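Local atomic coordinates of farnesyl pyrophosphate synthetase (Staphylococcus aureus, PDB entry 5H9D), a protein that probably catalyses the magnesium-dependent elongation of allylic diphosphates to heptaprenyl diphosphate. Residues A[2-7]-A[48-53]; A[11-16]-A[66-71]; A[176-181]-A[193-198]. All coordinates share one frame; numbering follows the deposited sequence.

Interaction 1 (A[2-7]-A[48-53]); sequences AKLNMN and VILSSQ
L4 and M6 together carry this contact over I49, L50 and Q53, laying the N-terminal arm and the start of helix 6-20 against the C-terminal end of helix 43-51 in the mostly helical fold of trans-prenyltransferases. The firmly packed part is the face made by I49 and L50. M6 and L50 cross there at about a right angle. M6 is bent at chi2 and again at chi3, where CE swings back (chi3 -58°); CE and SD of M6 both rest on the branch carbon of L50, each 3.9 Å from L50 CG. The same CE reaches I49 CG2 at 4.1 Å as the two side chains pass in opposite directions. L4 points toward this face too, with L4 CD2 4.3 Å from I49 CG2 and 4.5 Å from L50 CD2. L306, L307 and L310 of helix 302-315 also cover L50; I49 and L50 are buried.

The other side is looser. L4, M6 and Q53 stay partly exposed, and the approach of L4 to Q53, tip to tip, is modelled too close to be trusted. K3 and N5 lie on the solvent side; N5 caps helix 6-20 through OD1 to the backbone N of N8. No hydrogen bond joins the two segments. I49 O gathers donors from its own segment: a weak bond from Q53 NE2, and S52 OG at 2.7 Å, in the carbonyl plane and on a lone pair.

Interaction 2 (A[11-16]-A[66-71]); sequences KKVEQR and QVAVAL
V13 sets its two methyls against A68 and V69, forming the apolar centre of a helix-helix packing between helix 6-20 and helix 62-85 of the prenyl synthase fold; the axes of 11-16 and 66-71 cross at -63° and approach to 9.3 Å. V13 CG2 meets A68 CB at 3.7 Å, and V13 CG1 lies 4.0 Å from V69 CG2 as the two valines run antiparallel past one another. The backbones come nearest at this valine pair, and V69 CG2 also rests against the main chain, 3.8 Å from V13 O. One turn on, R16 CB packs beside that same V69 methyl. P45 of helix 43-51 closes over both V13 and A68.

Polar groups gather at the edge. R16 bends at chi3 (-86°), which turns NE back toward its own helix, where it donates to K12 O at 3.1 Å from above the carbonyl plane. R16 CD lies 3.9 Å from Q66 NE2, a van der Waals contact; the chains cross at about a right angle, with the guanidinium and amide planes 45° apart. Their polar ends converge on E62, which forms a salt bridge through OE1 with R16 NH1 and accepts from Q66 NE2 through OE2, while Y65 adds a cation-pi contact to R16.

Across the segments themselves the adhesion is therefore entirely van der Waals, and the charge of R16 is probably balanced by E62, one turn before Q66.

Interaction 3 (A[176-181]-A[193-198]); sequences STEVGA and KLKMIG
T177 turns its hydroxyl onto the backbone of 193-198, with OG1 between the backbone N and the carbonyl carbon (chi1 46°) and 2.8 Å from L194 O. The carbonyls of I173 and Q174 also lie within hydrogen-bonding reach of this one hydroxyl. At G198 the backbone CA itself faces T177 OG1. On the facing residue, L194 CB lies 3.7 Å from T177 O.

At E178 aliphatic packing is joined by a weak salt bridge. Its chain, extended beyond CG, runs side by side with K195 in the same direction, E178 CG 3.8 Å from K195 CB, and ends with E178 OE1 3.4 Å from K195 NZ. K195 folds at chi2, chi3 and chi4 to bring its amine there. One turn further, A181 CB touches L194 CD1 at 3.9 Å.

The two helices form an antiparallel hairpin, the axes of the two short segments 157° apart in direction and approaching to 7.4 Å. Helix 43-51 covers T177 through F47, L132 of helix 127-150 lies against E178, and helix 276-296 packs on I197 through L294 and I295.

How the interactions relate
Interactions 1 and 2 both hold helix 6-20, first by its N-terminal arm on helix 43-51 and then by its middle on helix 62-85. I49 bridges them, its CD1 packing on V13 and A68. Neither has a hydrogen bond across its segments: interaction 1 is partly buried, with polar residues of the arm facing solvent, whereas interaction 2 is buried at its centre and polar at one edge. Interaction 3 is also buried but pairs neighbouring helices in sequence, 158-183 and 188-215, and alone has polar contacts across its segments, a hydroxyl at a carbonyl and a weak salt bridge. Helix 43-51 is the common neighbour, since S51 and V48 reach T177 and S176; V67 and L71 of interaction 2 pack on helix 158-183.

Interaction 1 (A[2-7]-A[48-53])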
loop_
_atom_site.group_PDB
_atom_site.type_symbol
_atom_site.label_atom_id
_atom_site.label_comp_id
_atom_site.label_asym_id
_atom_site.label_seq_id
_atom_site.Cartn_x
_atom_site.Cartn_y
_atom_site.Cartn_z
ATOM N N ALA A 2 14.198 -23.805 -21.852
ATOM C CA ALA A 2 12.952 -23.014 -22.103
ATOM C C ALA A 2 11.831 -23.409 -21.153
ATOM O O ALA A 2 10.734 -22.849 -21.215
ATOM C CB ALA A 2 12.488 -23.189 -23.550
ATOM N N LYS A 3 12.103 -24.390 -20.294
ATOM C CA LYS A 3 11.115 -24.828 -19.309
ATOM C C LYS A 3 11.277 -23.789 -18.220
ATOM O O LYS A 3 12.337 -23.698 -17.575
ATOM C CB LYS A 3 11.431 -26.214 -18.710
ATOM C CG LYS A 3 11.630 -27.349 -19.699
ATOM C CD LYS A 3 12.064 -28.610 -18.961
ATOM C CE LYS A 3 12.764 -29.621 -19.895
ATOM N NZ LYS A 3 13.472 -30.693 -19.117
ATOM N N LEU A 4 10.226 -22.998 -18.053
ATOM C CA LEU A 4 10.173 -21.948 -17.061
ATOM C C LEU A 4 10.739 -22.453 -15.740
ATOM O O LEU A 4 10.294 -23.475 -15.219
ATOM C CB LEU A 4 8.716 -21.518 -16.868
ATOM C CG LEU A 4 8.389 -20.128 -16.343
ATOM C CD1 LEU A 4 8.782 -19.078 -17.338
ATOM C CD2 LEU A 4 6.907 -20.052 -16.104
ATOM N N ASN A 5 11.741 -21.747 -15.219
ATOM C CA ASN A 5 12.328 -22.073 -13.928
ATOM C C ASN A 5 11.893 -20.913 -13.036
ATOM O O ASN A 5 12.105 -19.744 -13.363
ATOM C CB ASN A 5 13.847 -22.150 -14.016
ATOM C CG ASN A 5 14.488 -22.521 -12.695
ATOM O OD1 ASN A 5 14.526 -21.713 -11.759
ATOM N ND2 ASN A 5 14.985 -23.755 -12.600
ATOM N N MET A 6 11.250 -21.244 -11.926
ATOM C CA MET A 6 10.756 -20.231 -11.017
ATOM C C MET A 6 11.943 -19.487 -10.435
ATOM O O MET A 6 12.051 -18.272 -10.568
ATOM C CB MET A 6 9.934 -20.883 -9.907
ATOM C CG MET A 6 8.872 -19.972 -9.292
ATOM S SD MET A 6 7.253 -20.113 -10.047
ATOM C CE MET A 6 7.640 -19.718 -11.670
ATOM N N ASN A 7 12.847 -20.224 -9.803
ATOM C CA ASN A 7 14.033 -19.625 -9.203
ATOM C C ASN A 7 14.648 -18.604 -10.140
ATOM O O ASN A 7 14.920 -17.478 -9.761
ATOM C CB ASN A 7 15.064 -20.708 -8.894
ATOM C CG ASN A 7 14.801 -21.400 -7.582
ATOM O OD1 ASN A 7 13.681 -21.367 -7.068
ATOM N ND2 ASN A 7 15.830 -22.045 -7.032
ATOM N N VAL A 48 2.430 -13.584 -10.446
ATOM C CA VAL A 48 2.276 -12.806 -11.670
ATOM C C VAL A 48 2.955 -13.543 -12.841
ATOM O O VAL A 48 2.332 -13.744 -13.896
ATOM C CB VAL A 48 2.872 -11.386 -11.527
ATOM C CG1 VAL A 48 2.697 -10.619 -12.810
ATOM C CG2 VAL A 48 2.200 -10.655 -10.395
ATOM N N ILE A 49 4.223 -13.935 -12.662
ATOM C CA ILE A 49 4.937 -14.679 -13.699
ATOM C C ILE A 49 4.054 -15.906 -14.064
ATOM O O ILE A 49 3.548 -15.984 -15.173
ATOM C CB ILE A 49 6.386 -15.129 -13.204
ATOM C CG1 ILE A 49 7.443 -14.060 -13.524
ATOM C CG2 ILE A 49 6.834 -16.424 -13.887
ATOM C CD1 ILE A 49 7.515 -12.961 -12.522
ATOM N N LEU A 50 3.845 -16.826 -13.116
ATOM C CA LEU A 50 3.025 -18.038 -13.317
ATOM C C LEU A 50 1.664 -17.814 -13.956
ATOM O O LEU A 50 1.288 -18.548 -14.858
ATOM C CB LEU A 50 2.806 -18.788 -12.001
ATOM C CG LEU A 50 3.745 -19.962 -11.770
ATOM C CD1 LEU A 50 3.248 -20.745 -10.597
ATOM C CD2 LEU A 50 3.796 -20.838 -13.010
ATOM N N SER A 51 0.925 -16.816 -13.477
ATOM C CA SER A 51 -0.384 -16.486 -14.034
ATOM C C SER A 51 -0.315 -16.104 -15.505
ATOM O O SER A 51 -1.321 -16.130 -16.191
ATOM C CB SER A 51 -1.021 -15.300 -13.290
ATOM O OG SER A 51 -1.479 -15.673 -12.008
ATOM N N SER A 52 0.853 -15.731 -15.997
ATOM C CA SER A 52 0.933 -15.325 -17.383
ATOM C C SER A 52 1.220 -16.438 -18.370
ATOM O O SER A 52 1.069 -16.221 -19.556
ATOM C CB SER A 52 1.967 -14.218 -17.559
ATOM O OG SER A 52 3.275 -14.741 -17.515
ATOM N N GLN A 53 1.619 -17.619 -17.904
ATOM C CA GLN A 53 1.917 -18.745 -18.808
ATOM C C GLN A 53 0.691 -19.371 -19.531
ATOM O O GLN A 53 0.855 -20.191 -20.440
ATOM C CB GLN A 53 2.654 -19.861 -18.053
ATOM C CG GLN A 53 3.814 -19.391 -17.195
ATOM C CD GLN A 53 4.913 -18.734 -17.987
ATOM O OE1 GLN A 53 5.490 -19.336 -18.897
ATOM N NE2 GLN A 53 5.223 -17.501 -17.644
#

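Interaction 2 (A[11-16]-A[66-71])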
loop_
_atom_site.group_PDB
_atom_site.type_symbol
_atom_site.label_atom_id
_atom_site.label_comp_id
_atom_site.label_asym_id
_atom_site.label_seq_id
_atom_site.Cartn_x
_atom_site.Cartn_y
_atom_site.Cartn_z
ATOM N N LYS A 11 14.770 -14.281 -9.837
ATOM C CA LYS A 11 16.002 -13.487 -9.858
ATOM C C LYS A 11 15.893 -12.343 -10.872
ATOM O O LYS A 11 16.386 -11.243 -10.640
ATOM C CB LYS A 11 17.222 -14.351 -10.214
ATOM C CG LYS A 11 17.519 -15.447 -9.220
ATOM C CD LYS A 11 18.939 -15.988 -9.369
ATOM C CE LYS A 11 19.155 -17.210 -8.459
ATOM N NZ LYS A 11 18.392 -18.443 -8.880
ATOM N N LYS A 12 15.248 -12.607 -12.001
ATOM C CA LYS A 12 15.103 -11.580 -12.997
ATOM C C LYS A 12 14.217 -10.483 -12.428
ATOM O O LYS A 12 14.439 -9.306 -12.682
ATOM C CB LYS A 12 14.534 -12.176 -14.276
ATOM C CG LYS A 12 15.299 -13.400 -14.699
ATOM C CD LYS A 12 15.578 -13.434 -16.173
ATOM C CE LYS A 12 14.392 -13.876 -16.965
ATOM N NZ LYS A 12 14.803 -14.165 -18.369
ATOM N N VAL A 13 13.219 -10.849 -11.636
ATOM C CA VAL A 13 12.386 -9.811 -11.059
ATOM C C VAL A 13 13.132 -9.094 -9.925
ATOM O O VAL A 13 12.959 -7.900 -9.715
ATOM C CB VAL A 13 11.037 -10.375 -10.544
ATOM C CG1 VAL A 13 10.322 -9.332 -9.706
ATOM C CG2 VAL A 13 10.143 -10.747 -11.728
ATOM N N GLU A 14 13.991 -9.814 -9.225
ATOM C CA GLU A 14 14.742 -9.254 -8.101
ATOM C C GLU A 14 15.815 -8.250 -8.539
ATOM O O GLU A 14 16.159 -7.325 -7.810
ATOM C CB GLU A 14 15.412 -10.401 -7.332
ATOM C CG GLU A 14 15.919 -10.030 -5.965
ATOM C CD GLU A 14 14.780 -9.724 -5.019
ATOM O OE1 GLU A 14 15.050 -9.415 -3.836
ATOM O OE2 GLU A 14 13.612 -9.802 -5.469
ATOM N N GLN A 15 16.365 -8.474 -9.729
ATOM C CA GLN A 15 17.404 -7.627 -10.300
ATOM C C GLN A 15 16.815 -6.348 -10.860
ATOM O O GLN A 15 17.471 -5.315 -10.870
ATOM C CB GLN A 15 18.140 -8.407 -11.371
ATOM C CG GLN A 15 19.240 -9.236 -10.780
ATOM C CD GLN A 15 19.739 -10.312 -11.707
ATOM O OE1 GLN A 15 19.752 -10.158 -12.929
ATOM N NE2 GLN A 15 20.177 -11.419 -11.124
ATOM N N ARG A 16 15.563 -6.444 -11.303
ATOM C CA ARG A 16 14.786 -5.341 -11.832
ATOM C C ARG A 16 14.313 -4.512 -10.629
ATOM O O ARG A 16 14.108 -3.298 -10.735
ATOM C CB ARG A 16 13.593 -5.894 -12.614
ATOM C CG ARG A 16 13.624 -5.611 -14.115
ATOM C CD ARG A 16 12.915 -6.664 -14.980
ATOM N NE ARG A 16 13.865 -7.731 -15.270
ATOM C CZ ARG A 16 14.086 -8.259 -16.472
ATOM N NH1 ARG A 16 13.408 -7.822 -17.526
ATOM N NH2 ARG A 16 15.009 -9.204 -16.618
ATOM N N GLN A 66 7.475 -6.382 -15.515
ATOM C CA GLN A 66 7.275 -5.054 -14.974
ATOM C C GLN A 66 6.093 -5.025 -13.999
ATOM O O GLN A 66 6.108 -4.288 -13.006
ATOM C CB GLN A 66 7.079 -4.033 -16.097
ATOM C CG GLN A 66 8.322 -3.746 -16.965
ATOM C CD GLN A 66 9.502 -3.183 -16.179
ATOM O OE1 GLN A 66 9.356 -2.227 -15.419
ATOM N NE2 GLN A 66 10.682 -3.770 -16.372
ATOM N N VAL A 67 5.069 -5.830 -14.245
ATOM C CA VAL A 67 3.950 -5.816 -13.313
ATOM C C VAL A 67 4.391 -6.536 -12.038
ATOM O O VAL A 67 3.990 -6.200 -10.932
ATOM C CB VAL A 67 2.679 -6.468 -13.934
ATOM C CG1 VAL A 67 1.516 -6.368 -12.968
ATOM C CG2 VAL A 67 2.318 -5.734 -15.200
ATOM N N ALA A 68 5.254 -7.512 -12.212
ATOM C CA ALA A 68 5.802 -8.259 -11.082
ATOM C C ALA A 68 6.617 -7.312 -10.172
ATOM O O ALA A 68 6.442 -7.328 -8.949
ATOM C CB ALA A 68 6.671 -9.426 -11.605
ATOM N N VAL A 69 7.487 -6.490 -10.783
ATOM C CA VAL A 69 8.301 -5.506 -10.074
ATOM C C VAL A 69 7.370 -4.502 -9.366
ATOM O O VAL A 69 7.576 -4.148 -8.211
ATOM C CB VAL A 69 9.262 -4.770 -11.069
ATOM C CG1 VAL A 69 9.800 -3.523 -10.455
ATOM C CG2 VAL A 69 10.444 -5.670 -11.427
ATOM N N ALA A 70 6.322 -4.065 -10.053
ATOM C CA ALA A 70 5.368 -3.129 -9.451
ATOM C C ALA A 70 4.666 -3.730 -8.247
ATOM O O ALA A 70 4.539 -3.069 -7.225
ATOM C CB ALA A 70 4.311 -2.680 -10.480
ATOM N N LEU A 71 4.196 -4.966 -8.363
ATOM C CA LEU A 71 3.496 -5.600 -7.248
ATOM C C LEU A 71 4.358 -5.725 -5.986
ATOM O O LEU A 71 3.867 -5.491 -4.866
ATOM C CB LEU A 71 2.993 -6.993 -7.647
ATOM C CG LEU A 71 1.609 -7.164 -8.259
ATOM C CD1 LEU A 71 0.601 -7.033 -7.125
ATOM C CD2 LEU A 71 1.361 -6.142 -9.372
#

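Interaction 3 (A[176-181]-A[193-198])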
loop_
_atom_site.group_PDB
_atom_site.type_symbol
_atom_site.label_atom_id
_atom_site.label_comp_id
_atom_site.label_asym_id
_atom_site.label_seq_id
_atom_site.Cartn_x
_atom_site.Cartn_y
_atom_site.Cartn_z
ATOM N N SER A 176 -2.464 -10.096 -8.486
ATOM C CA SER A 176 -1.254 -10.681 -9.044
ATOM C C SER A 176 -1.584 -11.779 -10.045
ATOM O O SER A 176 -0.895 -11.944 -11.052
ATOM C CB SER A 176 -0.372 -11.276 -7.946
ATOM O OG SER A 176 -0.159 -10.343 -6.915
ATOM N N THR A 177 -2.618 -12.557 -9.767
ATOM C CA THR A 177 -2.957 -13.620 -10.696
ATOM C C THR A 177 -3.797 -13.123 -11.873
ATOM O O THR A 177 -3.619 -13.609 -12.992
ATOM C CB THR A 177 -3.690 -14.755 -9.998
ATOM O OG1 THR A 177 -4.699 -14.199 -9.149
ATOM C CG2 THR A 177 -2.725 -15.595 -9.196
ATOM N N GLU A 178 -4.675 -12.145 -11.626
ATOM C CA GLU A 178 -5.562 -11.588 -12.659
ATOM C C GLU A 178 -4.814 -10.804 -13.733
ATOM O O GLU A 178 -4.920 -11.108 -14.939
ATOM C CB GLU A 178 -6.594 -10.663 -12.031
ATOM C CG GLU A 178 -7.862 -10.506 -12.845
ATOM C CD GLU A 178 -8.860 -9.553 -12.197
ATOM O OE1 GLU A 178 -9.000 -9.561 -10.939
ATOM O OE2 GLU A 178 -9.518 -8.798 -12.954
ATOM N N VAL A 179 -4.087 -9.791 -13.272
ATOM C CA VAL A 179 -3.272 -8.925 -14.109
ATOM C C VAL A 179 -2.202 -9.742 -14.844
ATOM O O VAL A 179 -1.935 -9.553 -16.029
ATOM C CB VAL A 179 -2.571 -7.863 -13.228
ATOM C CG1 VAL A 179 -1.651 -7.002 -14.073
ATOM C CG2 VAL A 179 -3.613 -7.011 -12.499
ATOM N N GLY A 180 -1.595 -10.672 -14.138
ATOM C CA GLY A 180 -0.567 -11.471 -14.765
ATOM C C GLY A 180 -1.070 -12.184 -16.007
ATOM O O GLY A 180 -0.324 -12.395 -16.967
ATOM N N ALA A 181 -2.337 -12.574 -15.988
ATOM C CA ALA A 181 -2.919 -13.262 -17.130
ATOM C C ALA A 181 -3.316 -12.221 -18.179
ATOM O O ALA A 181 -3.129 -12.434 -19.376
ATOM C CB ALA A 181 -4.129 -14.056 -16.683
ATOM N N LYS A 193 -10.600 -17.432 -14.178
ATOM C CA LYS A 193 -10.122 -18.602 -13.462
ATOM C C LYS A 193 -8.957 -18.231 -12.532
ATOM O O LYS A 193 -8.938 -18.587 -11.358
ATOM C CB LYS A 193 -9.663 -19.671 -14.455
ATOM C CG LYS A 193 -9.843 -21.069 -13.943
ATOM C CD LYS A 193 -11.322 -21.359 -13.847
ATOM C CE LYS A 193 -11.963 -21.543 -15.257
ATOM N NZ LYS A 193 -11.413 -22.742 -16.005
ATOM N N LEU A 194 -7.984 -17.506 -13.065
ATOM C CA LEU A 194 -6.837 -17.118 -12.264
ATOM C C LEU A 194 -7.189 -16.043 -11.237
ATOM O O LEU A 194 -6.609 -16.005 -10.151
ATOM C CB LEU A 194 -5.692 -16.713 -13.184
ATOM C CG LEU A 194 -5.163 -17.972 -13.896
ATOM C CD1 LEU A 194 -4.312 -17.599 -15.104
ATOM C CD2 LEU A 194 -4.376 -18.805 -12.916
ATOM N N LYS A 195 -8.153 -15.184 -11.552
ATOM C CA LYS A 195 -8.566 -14.205 -10.561
ATOM C C LYS A 195 -9.064 -14.998 -9.331
ATOM O O LYS A 195 -8.641 -14.735 -8.207
ATOM C CB LYS A 195 -9.684 -13.311 -11.102
ATOM C CG LYS A 195 -10.130 -12.196 -10.119
ATOM C CD LYS A 195 -11.672 -12.048 -10.056
ATOM C CE LYS A 195 -12.290 -11.379 -11.293
ATOM N NZ LYS A 195 -12.363 -9.866 -11.209
ATOM N N MET A 196 -9.945 -15.974 -9.553
ATOM C CA MET A 196 -10.472 -16.808 -8.464
ATOM C C MET A 196 -9.422 -17.698 -7.765
ATOM O O MET A 196 -9.439 -17.806 -6.529
ATOM C CB MET A 196 -11.649 -17.684 -8.947
ATOM C CG MET A 196 -12.878 -16.873 -9.321
ATOM S SD MET A 196 -14.250 -17.870 -9.788
ATOM C CE MET A 196 -15.017 -17.934 -8.271
ATOM N N ILE A 197 -8.524 -18.329 -8.535
ATOM C CA ILE A 197 -7.476 -19.175 -7.951
ATOM C C ILE A 197 -6.647 -18.335 -6.971
ATOM O O ILE A 197 -6.425 -18.720 -5.809
ATOM C CB ILE A 197 -6.505 -19.713 -9.009
ATOM C CG1 ILE A 197 -7.212 -20.731 -9.906
ATOM C CG2 ILE A 197 -5.290 -20.333 -8.322
ATOM C CD1 ILE A 197 -6.357 -21.283 -10.985
ATOM N N GLY A 198 -6.194 -17.183 -7.465
ATOM C CA GLY A 198 -5.410 -16.283 -6.646
ATOM C C GLY A 198 -6.146 -15.805 -5.405
ATOM O O GLY A 198 -5.578 -15.749 -4.319
#